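Tannase (Lactobacillus plantarum, PDB 4J0K) hydrolyses galloyl ester bonds of tannins and probably of simple gallate esters, with the serine chemistry expected of an alpha/beta-hydrolase. Local coordinates at residues A[213-218]-A[264-269]. Numbering follows the deposited sequence.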
loop_
_atom_site.group_PDB
_atom_site.type_symbol
_atom_site.label_atom_id
_atom_site.label_comp_id
_atom_site.label_asym_id
_atom_site.label_seq_id
_atom_site.Cartn_x
_atom_site.Cartn_y
_atom_site.Cartn_z
ATOM N N ALA A 213 11.286 -7.819 4.999
ATOM C CA ALA A 213 10.983 -6.740 5.936
ATOM C C ALA A 213 11.599 -6.963 7.309
ATOM O O ALA A 213 11.892 -5.996 8.021
ATOM C CB ALA A 213 9.454 -6.514 6.052
ATOM N N ASP A 214 11.787 -8.220 7.695
ATOM C CA ASP A 214 12.432 -8.507 8.977
ATOM C C ASP A 214 13.882 -8.063 8.999
ATOM O O ASP A 214 14.370 -7.580 10.016
ATOM C CB ASP A 214 12.350 -9.995 9.302
ATOM C CG ASP A 214 10.990 -10.387 9.806
ATOM O OD1 ASP A 214 10.487 -9.688 10.718
ATOM O OD2 ASP A 214 10.422 -11.365 9.282
ATOM N N MET A 215 14.559 -8.234 7.867
ATOM C CA MET A 215 15.946 -7.833 7.711
ATOM C C MET A 215 16.069 -6.324 7.689
ATOM O O MET A 215 16.921 -5.741 8.371
ATOM C CB MET A 215 16.500 -8.389 6.396
ATOM C CG MET A 215 16.835 -9.876 6.449
ATOM S SD MET A 215 17.024 -10.604 4.802
ATOM C CE MET A 215 17.749 -9.244 3.934
ATOM N N ALA A 216 15.229 -5.681 6.886
ATOM C CA ALA A 216 15.275 -4.232 6.808
ATOM C C ALA A 216 14.961 -3.628 8.172
ATOM O O ALA A 216 15.559 -2.614 8.565
ATOM C CB ALA A 216 14.321 -3.718 5.753
ATOM N N TYR A 217 14.036 -4.245 8.904
ATOM C CA TYR A 217 13.628 -3.687 10.201
ATOM C C TYR A 217 14.771 -3.677 11.201
ATOM O O TYR A 217 15.001 -2.673 11.892
ATOM C CB TYR A 217 12.443 -4.443 10.788
ATOM C CG TYR A 217 11.605 -3.593 11.727
ATOM C CD1 TYR A 217 11.668 -3.762 13.110
ATOM C CD2 TYR A 217 10.753 -2.617 11.223
ATOM C CE1 TYR A 217 10.885 -2.968 13.974
ATOM C CE2 TYR A 217 9.977 -1.818 12.073
ATOM C CZ TYR A 217 10.044 -2.001 13.440
ATOM O OH TYR A 217 9.273 -1.209 14.273
ATOM N N GLU A 218 15.486 -4.795 11.295
ATOM C CA GLU A 218 16.602 -4.872 12.241
ATOM C C GLU A 218 17.819 -4.054 11.798
ATOM O O GLU A 218 18.554 -3.510 12.632
ATOM C CB GLU A 218 16.967 -6.328 12.499
ATOM C CG GLU A 218 15.847 -7.086 13.178
ATOM C CD GLU A 218 15.158 -6.259 14.249
ATOM O OE1 GLU A 218 15.832 -5.858 15.214
ATOM O OE2 GLU A 218 13.940 -6.003 14.123
ATOM N N ALA A 264 22.608 -8.012 9.645
ATOM C CA ALA A 264 23.725 -8.385 8.791
ATOM C C ALA A 264 23.212 -8.868 7.441
ATOM O O ALA A 264 23.707 -8.439 6.392
ATOM C CB ALA A 264 24.540 -9.451 9.455
ATOM N N GLN A 265 22.218 -9.761 7.477
ATOM C CA GLN A 265 21.636 -10.320 6.266
ATOM C C GLN A 265 21.088 -9.248 5.346
ATOM O O GLN A 265 21.071 -9.417 4.119
ATOM C CB GLN A 265 20.526 -11.308 6.605
ATOM C CG GLN A 265 21.022 -12.597 7.277
ATOM C CD GLN A 265 19.988 -13.707 7.215
ATOM O OE1 GLN A 265 18.985 -13.591 6.507
ATOM N NE2 GLN A 265 20.236 -14.800 7.939
ATOM N N PHE A 266 20.612 -8.152 5.923
ATOM C CA PHE A 266 20.070 -7.102 5.081
ATOM C C PHE A 266 21.113 -6.544 4.106
ATOM O O PHE A 266 20.762 -6.146 2.995
ATOM C CB PHE A 266 19.418 -5.985 5.897
ATOM C CG PHE A 266 18.840 -4.880 5.049
ATOM C CD1 PHE A 266 17.665 -5.069 4.324
ATOM C CD2 PHE A 266 19.478 -3.648 4.975
ATOM C CE1 PHE A 266 17.140 -4.047 3.543
ATOM C CE2 PHE A 266 18.959 -2.630 4.201
ATOM C CZ PHE A 266 17.788 -2.830 3.485
ATOM N N SER A 267 22.385 -6.522 4.505
ATOM C CA SER A 267 23.426 -6.034 3.598
ATOM C C SER A 267 23.478 -6.895 2.337
ATOM O O SER A 267 23.559 -6.383 1.215
ATOM C CB SER A 267 24.783 -6.018 4.285
ATOM O OG SER A 267 24.886 -4.937 5.198
ATOM N N THR A 268 23.412 -8.206 2.545
ATOM C CA THR A 268 23.516 -9.194 1.478
ATOM C C THR A 268 22.361 -9.101 0.496
ATOM O O THR A 268 22.564 -9.142 -0.722
ATOM C CB THR A 268 23.553 -10.598 2.078
ATOM O OG1 THR A 268 24.632 -10.665 3.017
ATOM C CG2 THR A 268 23.738 -11.659 0.995
ATOM N N TYR A 269 21.148 -8.978 1.028
ATOM C CA TYR A 269 19.966 -8.772 0.201
ATOM C C TYR A 269 20.051 -7.462 -0.567
ATOM O O TYR A 269 19.835 -7.425 -1.777
ATOM C CB TYR A 269 18.711 -8.776 1.071
ATOM C CG TYR A 269 17.478 -8.219 0.385
ATOM C CD1 TYR A 269 16.987 -8.793 -0.784
ATOM C CD2 TYR A 269 16.797 -7.126 0.914
ATOM C CE1 TYR A 269 15.867 -8.285 -1.415
ATOM C CE2 TYR A 269 15.663 -6.618 0.290
ATOM C CZ TYR A 269 15.207 -7.204 -0.870
ATOM O OH TYR A 269 14.086 -6.707 -1.496
#
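Met-215 and Phe-266 mark where helix segments 213-218 and 264-269 cross, their CA atoms 4.9 Å apart and the axes approaching to 8.1 Å with 118° between their N-to-C directions. At the crossing the methionine CB rests 3.8 Å from CB of Phe-266. From there the chain of Met-215 reaches over the second helix: CG and SD pass Gln-265 CB, the two side chains crossing at about a right angle. The terminal methyl CE comes down on the backbone around Gln-265 and Phe-266, although it is modelled too close to Tyr-269 CB for its exact place to be trusted. The Phe-266 side chain reaches back toward the first helix. Trans about chi1 (-180°), it swings its ring against the backbone there, where CA of Ala-216 makes a CH-pi contact over one face, 4.0 Å from the ring centroid. Ala-216 CB adds a touch at 3.6 Å from Phe-266 CE1, and its small size probably lets ring and backbone meet closely. Replacing Met-215 with an alanine would probably open a gap over Gln-265 CB and the backbone at Phe-266, leaving the crossing to rely mainly on the phenylalanine ring. Tyr-269 directs its hydroxyl elsewhere, to Asn-209 ND2, while its ring stacks on His-212; Ile-427 and Ala-426 of helix 426-437 pack against Ala-216 and Phe-266, respectively. This is apolar helix-helix packing, joining helix 213-221, which follows strand 200-204 of the alpha/beta-hydrolase sheet, to the long helix 253-273, with the side chain of Ala-216 about 12 Å from the bound ethyl gallate.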